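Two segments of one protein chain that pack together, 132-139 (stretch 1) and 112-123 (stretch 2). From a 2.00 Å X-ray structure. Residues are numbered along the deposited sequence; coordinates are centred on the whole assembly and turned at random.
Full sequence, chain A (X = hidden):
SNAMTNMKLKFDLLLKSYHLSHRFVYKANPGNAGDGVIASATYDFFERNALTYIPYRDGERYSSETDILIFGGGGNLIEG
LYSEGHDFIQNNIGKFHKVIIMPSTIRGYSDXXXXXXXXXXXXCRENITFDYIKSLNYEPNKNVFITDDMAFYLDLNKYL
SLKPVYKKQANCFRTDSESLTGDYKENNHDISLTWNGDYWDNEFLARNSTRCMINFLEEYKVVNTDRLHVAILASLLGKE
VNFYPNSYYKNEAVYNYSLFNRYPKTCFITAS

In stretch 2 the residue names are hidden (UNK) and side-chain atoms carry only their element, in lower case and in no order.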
ATOM      1  N   TYR A 132      29.970   6.611 -16.680  1.00 52.19           N
ATOM      2  CA  TYR A 132      30.671   7.072 -15.488  1.00 52.80           C
ATOM      3  C   TYR A 132      31.508   5.953 -14.877  1.00 59.21           C
ATOM      4  O   TYR A 132      32.719   6.114 -14.670  1.00 57.47           O
ATOM      5  CB  TYR A 132      29.663   7.626 -14.477  1.00 56.70           C
ATOM      6  CG  TYR A 132      30.224   7.830 -13.089  1.00 56.98           C
ATOM      7  CD1 TYR A 132      31.428   8.494 -12.892  1.00 54.02           C
ATOM      8  CD2 TYR A 132      29.537   7.371 -11.973  1.00 53.16           C
ATOM      9  CE1 TYR A 132      31.939   8.679 -11.625  1.00 59.04           C
ATOM     10  CE2 TYR A 132      30.037   7.555 -10.705  1.00 53.08           C
ATOM     11  CZ  TYR A 132      31.236   8.210 -10.534  1.00 56.60           C
ATOM     12  OH  TYR A 132      31.734   8.391  -9.266  1.00 58.61           O
ATOM     13  N   ILE A 133      30.886   4.804 -14.600  1.00 53.48           N
ATOM     14  CA  ILE A 133      31.608   3.703 -13.964  1.00 58.20           C
ATOM     15  C   ILE A 133      32.752   3.227 -14.848  1.00 59.96           C
ATOM     16  O   ILE A 133      33.870   2.997 -14.369  1.00 58.49           O
ATOM     17  CB  ILE A 133      30.649   2.549 -13.622  1.00 60.80           C
ATOM     18  CG1 ILE A 133      29.548   3.025 -12.671  1.00 58.38           C
ATOM     19  CG2 ILE A 133      31.422   1.391 -13.008  1.00 60.02           C
ATOM     20  CD1 ILE A 133      30.072   3.570 -11.359  1.00 59.29           C
ATOM     21  N   LYS A 134      32.497   3.062 -16.148  1.00 56.10           N
ATOM     22  CA  LYS A 134      33.565   2.627 -17.037  1.00 54.86           C
ATOM     23  C   LYS A 134      34.669   3.671 -17.153  1.00 59.54           C
ATOM     24  O   LYS A 134      35.809   3.312 -17.466  1.00 58.65           O
ATOM     25  CB  LYS A 134      33.009   2.284 -18.422  1.00 62.46           C
ATOM     26  CG  LYS A 134      32.881   3.462 -19.377  1.00 70.65           C
ATOM     27  CD  LYS A 134      32.354   3.009 -20.734  1.00 78.88           C
ATOM     28  CE  LYS A 134      32.349   4.153 -21.739  1.00 90.16           C
ATOM     29  NZ  LYS A 134      31.875   3.720 -23.085  1.00 96.12           N
ATOM     30  N   SER A 135      34.366   4.946 -16.894  1.00 58.54           N
ATOM     31  CA  SER A 135      35.416   5.958 -16.893  1.00 68.06           C
ATOM     32  C   SER A 135      36.331   5.812 -15.687  1.00 69.54           C
ATOM     33  O   SER A 135      37.476   6.271 -15.734  1.00 65.17           O
ATOM     34  CB  SER A 135      34.809   7.363 -16.932  1.00 61.15           C
ATOM     35  OG  SER A 135      34.347   7.779 -15.659  1.00 56.71           O
ATOM     36  N   LEU A 136      35.853   5.176 -14.614  1.00 63.71           N
ATOM     37  CA  LEU A 136      36.655   4.867 -13.436  1.00 65.86           C
ATOM     38  C   LEU A 136      37.494   3.611 -13.627  1.00 72.12           C
ATOM     39  O   LEU A 136      37.866   2.962 -12.641  1.00 79.07           O
ATOM     40  CB  LEU A 136      35.754   4.737 -12.203  1.00 62.99           C
ATOM     41  CG  LEU A 136      34.881   5.945 -11.892  1.00 67.54           C
ATOM     42  CD1 LEU A 136      34.027   5.715 -10.651  1.00 69.85           C
ATOM     43  CD2 LEU A 136      35.749   7.176 -11.729  1.00 71.14           C
ATOM     44  N   ASN A 137      37.776   3.252 -14.882  1.00 71.66           N
ATOM     45  CA  ASN A 137      38.595   2.111 -15.277  1.00 68.01           C
ATOM     46  C   ASN A 137      37.922   0.767 -15.020  1.00 59.02           C
ATOM     47  O   ASN A 137      38.596  -0.267 -15.008  1.00 62.63           O
ATOM     48  CB  ASN A 137      39.970   2.156 -14.603  1.00 73.08           C
ATOM     49  CG  ASN A 137      41.100   1.956 -15.587  1.00 77.49           C
ATOM     50  OD1 ASN A 137      40.918   2.092 -16.800  1.00 72.41           O
ATOM     51  ND2 ASN A 137      42.277   1.642 -15.071  1.00 82.21           N
ATOM     52  N   TYR A 138      36.606   0.748 -14.822  1.00 56.22           N
ATOM     53  CA  TYR A 138      35.886  -0.515 -14.811  1.00 55.78           C
ATOM     54  C   TYR A 138      35.833  -1.096 -16.218  1.00 60.55           C
ATOM     55  O   TYR A 138      35.774  -0.369 -17.212  1.00 65.56           O
ATOM     56  CB  TYR A 138      34.466  -0.325 -14.261  1.00 53.69           C
ATOM     57  CG  TYR A 138      34.415  -0.297 -12.758  1.00 53.21           C
ATOM     58  CD1 TYR A 138      34.899   0.795 -12.049  1.00 62.79           C
ATOM     59  CD2 TYR A 138      33.880  -1.361 -12.045  1.00 59.70           C
ATOM     60  CE1 TYR A 138      34.854   0.828 -10.670  1.00 58.85           C
ATOM     61  CE2 TYR A 138      33.824  -1.338 -10.662  1.00 55.96           C
ATOM     62  CZ  TYR A 138      34.312  -0.242  -9.981  1.00 58.57           C
ATOM     63  OH  TYR A 138      34.264  -0.219  -8.606  1.00 55.72           O
ATOM     64  N   GLU A 139      35.842  -2.426 -16.299  1.00 61.29           N
ATOM     65  CA  GLU A 139      35.979  -3.096 -17.585  1.00 69.40           C
ATOM     66  C   GLU A 139      34.625  -3.586 -18.066  1.00 61.08           C
ATOM     67  O   GLU A 139      34.055  -4.496 -17.446  1.00 67.99           O
ATOM     68  CB  GLU A 139      36.955  -4.261 -17.483  1.00 68.39           C
ATOM     69  CG  GLU A 139      37.055  -5.088 -18.745  1.00 79.90           C
ATOM     70  CD  GLU A 139      38.373  -5.822 -18.846  1.00 94.02           C
ATOM     71  OE1 GLU A 139      39.242  -5.602 -17.974  1.00 98.60           O
ATOM     72  OE2 GLU A 139      38.543  -6.614 -19.797  1.00101.47           O
ATOM     73  N   UNK A 112      34.420   5.557  -3.549  1.00 67.91           N
ATOM     74  CA  UNK A 112      33.936   4.220  -3.217  1.00 70.32           C
ATOM     75  C   UNK A 112      34.228   3.225  -4.335  1.00 68.05           C
ATOM     76  O   UNK A 112      34.635   2.087  -4.070  1.00 65.56           O
ATOM     77  c   UNK A 112      30.290   3.020  -2.527  1.00 70.42           C
ATOM     78  c   UNK A 112      32.325   2.468  -1.170  1.00 73.20           C
ATOM     79  c   UNK A 112      32.437   4.262  -2.922  1.00 70.93           C
ATOM     80  c   UNK A 112      31.808   2.926  -2.526  1.00 71.39           C
ATOM     81  N   UNK A 113      34.036   3.632  -5.590  1.00 62.78           N
ATOM     82  CA  UNK A 113      34.149   2.684  -6.691  1.00 60.18           C
ATOM     83  C   UNK A 113      35.588   2.506  -7.159  1.00 59.91           C
ATOM     84  O   UNK A 113      35.941   1.424  -7.642  1.00 61.76           O
ATOM     85  c   UNK A 113      31.127   1.776  -7.667  1.00 64.01           C
ATOM     86  c   UNK A 113      33.239   3.115  -7.842  1.00 52.38           C
ATOM     87  c   UNK A 113      31.780   2.990  -7.518  1.00 59.94           C
ATOM     88  c   UNK A 113      29.784   1.651  -7.353  1.00 69.66           C
ATOM     89  c   UNK A 113      29.083   2.742  -6.876  1.00 61.10           C
ATOM     90  c   UNK A 113      31.068   4.074  -7.031  1.00 59.84           C
ATOM     91  c   UNK A 113      29.724   3.954  -6.714  1.00 61.72           C
ATOM     92  N   UNK A 114      36.431   3.531  -7.014  1.00 56.75           N
ATOM     93  CA  UNK A 114      37.840   3.374  -7.369  1.00 60.97           C
ATOM     94  C   UNK A 114      38.541   2.447  -6.384  1.00 67.14           C
ATOM     95  O   UNK A 114      39.312   1.567  -6.782  1.00 68.92           O
ATOM     96  c   UNK A 114      40.050   4.594  -7.505  1.00 62.42           C
ATOM     97  c   UNK A 114      38.389   6.993  -8.658  1.00 67.60           C
ATOM     98  c   UNK A 114      38.010   5.528  -8.658  1.00 65.79           C
ATOM     99  c   UNK A 114      38.528   4.748  -7.448  1.00 59.74           C
ATOM    100  N   UNK A 115      38.273   2.607  -5.089  1.00 73.45           N
ATOM    101  CA  UNK A 115      38.989   1.842  -4.075  1.00 79.43           C
ATOM    102  C   UNK A 115      38.419   0.447  -3.844  1.00 74.62           C
ATOM    103  O   UNK A 115      39.022  -0.328  -3.093  1.00 75.25           O
ATOM    104  n   UNK A 115      39.715   4.848  -2.131  1.00104.33           N
ATOM    105  c   UNK A 115      40.048   3.727  -2.757  1.00 97.95           C
ATOM    106  o   UNK A 115      41.135   3.579  -3.318  1.00 99.11           O
ATOM    107  c   UNK A 115      39.015   2.617  -2.756  1.00 87.55           C
ATOM    108  N   UNK A 116      37.291   0.099  -4.466  1.00 69.30           N
ATOM    109  CA  UNK A 116      36.708  -1.231  -4.321  1.00 62.51           C
ATOM    110  C   UNK A 116      36.505  -1.892  -5.679  1.00 60.56           C
ATOM    111  O   UNK A 116      35.616  -2.734  -5.839  1.00 66.22           O
ATOM    112  n   UNK A 116      35.123   0.738  -2.090  1.00 66.87           N
ATOM    113  c   UNK A 116      35.384  -1.169  -3.556  1.00 73.30           C
ATOM    114  o   UNK A 116      35.996  -1.149  -1.243  1.00 80.46           O
ATOM    115  c   UNK A 116      35.526  -0.523  -2.193  1.00 73.65           C
ATOM    116  N   UNK A 117      37.325  -1.522  -6.666  1.00 62.89           N
ATOM    117  CA  UNK A 117      37.134  -2.011  -8.030  1.00 64.45           C
ATOM    118  C   UNK A 117      37.289  -3.527  -8.103  1.00 70.42           C
ATOM    119  O   UNK A 117      36.682  -4.178  -8.964  1.00 75.32           O
ATOM    120  c   UNK A 117      38.519  -0.739 -11.446  1.00 63.57           C
ATOM    121  c   UNK A 117      37.791  -1.619 -10.448  1.00 62.75           C
ATOM    122  c   UNK A 117      38.106  -1.287  -8.986  1.00 65.74           C
ATOM    123  c   UNK A 117      39.555  -1.628  -8.653  1.00 65.09           C
ATOM    124  N   UNK A 118      38.072  -4.123  -7.201  1.00 69.84           N
ATOM    125  CA  UNK A 118      38.302  -5.561  -7.246  1.00 71.67           C
ATOM    126  C   UNK A 118      37.169  -6.377  -6.638  1.00 70.88           C
ATOM    127  O   UNK A 118      37.163  -7.602  -6.788  1.00 73.59           O
ATOM    128  c   UNK A 118      40.827  -5.698  -7.445  1.00 96.82           C
ATOM    129  o   UNK A 118      41.336  -4.559  -7.514  1.00101.33           O
ATOM    130  o   UNK A 118      41.260  -6.675  -8.092  1.00105.93           O
ATOM    131  c   UNK A 118      39.620  -5.907  -6.546  1.00 83.00           C
ATOM    132  N   UNK A 119      36.209  -5.745  -5.966  1.00 70.58           N
ATOM    133  CA  UNK A 119      35.092  -6.474  -5.387  1.00 75.83           C
ATOM    134  C   UNK A 119      33.743  -6.125  -5.994  1.00 65.93           C
ATOM    135  O   UNK A 119      32.797  -6.902  -5.825  1.00 72.70           O
ATOM    136  c   UNK A 119      36.242  -6.546  -1.680  1.00 85.44           C
ATOM    137  c   UNK A 119      36.380  -6.397  -3.184  1.00 85.12           C
ATOM    138  c   UNK A 119      35.646  -7.891  -1.316  1.00 82.84           C
ATOM    139  c   UNK A 119      35.031  -6.242  -3.869  1.00 79.10           C
ATOM    140  n   UNK A 119      35.603  -8.079   0.159  1.00 81.88           N
ATOM    141  N   UNK A 120      33.635  -5.010  -6.712  1.00 60.56           N
ATOM    142  CA  UNK A 120      32.365  -4.538  -7.247  1.00 65.16           C
ATOM    143  C   UNK A 120      32.075  -5.147  -8.612  1.00 67.10           C
ATOM    144  O   UNK A 120      32.950  -5.207  -9.481  1.00 62.58           O
ATOM    145  c   UNK A 120      30.623  -2.188  -4.132  1.00 79.78           C
ATOM    146  c   UNK A 120      31.036  -2.870  -5.260  1.00 74.20           C
ATOM    147  c   UNK A 120      31.093  -0.910  -3.887  1.00 73.78           C
ATOM    148  c   UNK A 120      32.364  -3.013  -7.380  1.00 61.95           C
ATOM    149  c   UNK A 120      31.967  -0.320  -4.769  1.00 67.73           C
ATOM    150  c   UNK A 120      32.375  -1.006  -5.892  1.00 64.12           C
ATOM    151  c   UNK A 120      31.919  -2.287  -6.150  1.00 64.89           C
ATOM    152  N   UNK A 121      30.834  -5.587  -8.795  1.00 53.25           N
ATOM    153  CA  UNK A 121      30.277  -5.876 -10.110  1.00 54.49           C
ATOM    154  C   UNK A 121      29.055  -4.981 -10.247  1.00 56.05           C
ATOM    155  O   UNK A 121      28.070  -5.150  -9.514  1.00 55.52           O
ATOM    156  c   UNK A 121      31.158  -8.224 -10.061  1.00 66.13           C
ATOM    157  c   UNK A 121      29.340  -7.603 -11.665  1.00 57.96           C
ATOM    158  c   UNK A 121      29.922  -7.358 -10.282  1.00 57.01           C
ATOM    159  N   UNK A 122      29.124  -4.008 -11.154  1.00 54.27           N
ATOM    160  CA  UNK A 122      28.167  -2.908 -11.199  1.00 54.84           C
ATOM    161  C   UNK A 122      27.274  -3.069 -12.419  1.00 55.69           C
ATOM    162  O   UNK A 122      27.760  -3.109 -13.555  1.00 50.85           O
ATOM    163  c   UNK A 122      27.835  -0.428 -11.096  1.00 54.57           C
ATOM    164  c   UNK A 122      29.908  -1.452 -10.122  1.00 49.31           C
ATOM    165  c   UNK A 122      28.868  -1.542 -11.225  1.00 55.70           C
ATOM    166  N   UNK A 123      25.964  -3.129 -12.189  1.00 53.10           N
ATOM    167  CA  UNK A 123      24.985  -3.102 -13.265  1.00 54.56           C
ATOM    168  C   UNK A 123      24.358  -1.716 -13.310  1.00 52.12           C
ATOM    169  O   UNK A 123      23.854  -1.223 -12.294  1.00 50.25           O
ATOM    170  c   UNK A 123      23.923  -4.184 -13.069  1.00 60.25           C
ATOM    171  c   UNK A 123      24.390  -6.165 -14.531  1.00 57.87           C
ATOM    172  c   UNK A 123      24.442  -5.575 -13.280  1.00 55.81           C
ATOM    173  c   UNK A 123      24.882  -7.441 -14.733  1.00 61.55           C
ATOM    174  c   UNK A 123      25.492  -7.561 -12.423  1.00 65.17           C
ATOM    175  c   UNK A 123      25.433  -8.141 -13.677  1.00 63.59           C
ATOM    176  c   UNK A 123      25.001  -6.285 -12.230  1.00 56.02           C
TER

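Position 112, in the helix that enters the stretch, carries four carbons forked at the second; its side chain makes no contact with stretch 1. The fork beyond the first carbon identifies Leu112. Position 113 has one carbon followed by a ring of six carbons, with no polar atom. The ring lies beneath Ile133, whose CD1 sits 4.2 Å from the ring centroid and nearly on its normal, while CB of 113 meets Leu136 CD1 at 3.9 Å. A bare six-membered carbon ring on a single carbon is Phe113. Its backbone O also accepts a hydrogen bond from Tyr138 OH at 2.5 Å.

Position 114 shows four carbons forked at the first, with one arm two carbons long. The tip of that arm approaches Leu136 CD2, although the CA-to-CB bond points sideways. This is Ile114, and its CD1 lies 4.1 Å from Leu136 CD2.

At 115 there are two carbons, the second bearing one oxygen and one nitrogen: a short amide, hence Asn115, directed away from stretch 1. Position 116 has the same atoms, two carbons with one oxygen and one nitrogen on the second, and is Asn116. It turns back on its own stretch, where ND2 of Asn116 donates a very short hydrogen bond of 2.4 Å to O of Leu112. Its backbone O accepts hydrogen bonds from the backbone N of both 119 and 120, tying the turn to the start of the following strand.

Position 117 again has four carbons forked at the first, with a two-carbon arm. That arm crosses the face of the Tyr138 ring, and its end lies close to Asn137 O. The branching gives Ile117; its CD1 is 3.6 Å from Asn137 O, and its CG1 is 3.8 Å from the centroid of the Tyr138 ring, a CH-pi contact.

Position 118 has two carbons, the second with two oxygens, a short carboxylate: Asp118. Position 119 runs through four carbons in a row to a nitrogen, which makes it Lys119. Both point away from stretch 1.

Position 120 has one carbon and a six-carbon ring, without a hydroxyl. Its CB points toward stretch 1 and lies 4.0 Å from Tyr138 CE2, but the ring leads away, leaving its edge near Tyr138 OH. This is Phe120, with CD2 3.4 Å from Tyr138 OH. Position 121, a carbon carrying two others, is Val121 and faces away. Position 122 has the same three-carbon fork but faces stretch 1, its two end carbons reaching Ile133 CG1 and Tyr138 CE2. It is Val122: CG1 lies 4.2 Å from Ile133 CG1, and CG2 lies 4.0 Å from Tyr138 CE2. Position 123, one carbon and a six-carbon ring, is Phe123, out of reach.

The contact centres on Tyr138. Its ring packs among Phe113, Ile117, Phe120 and Val122, while its hydroxyl satisfies a backbone carbonyl within this apolar setting. Ile133 and Leu136 extend the packing along Phe113. The hydrogen bond thus anchors an otherwise largely apolar interface.

Stretch 2 112-123: LFINNIDKFVVF
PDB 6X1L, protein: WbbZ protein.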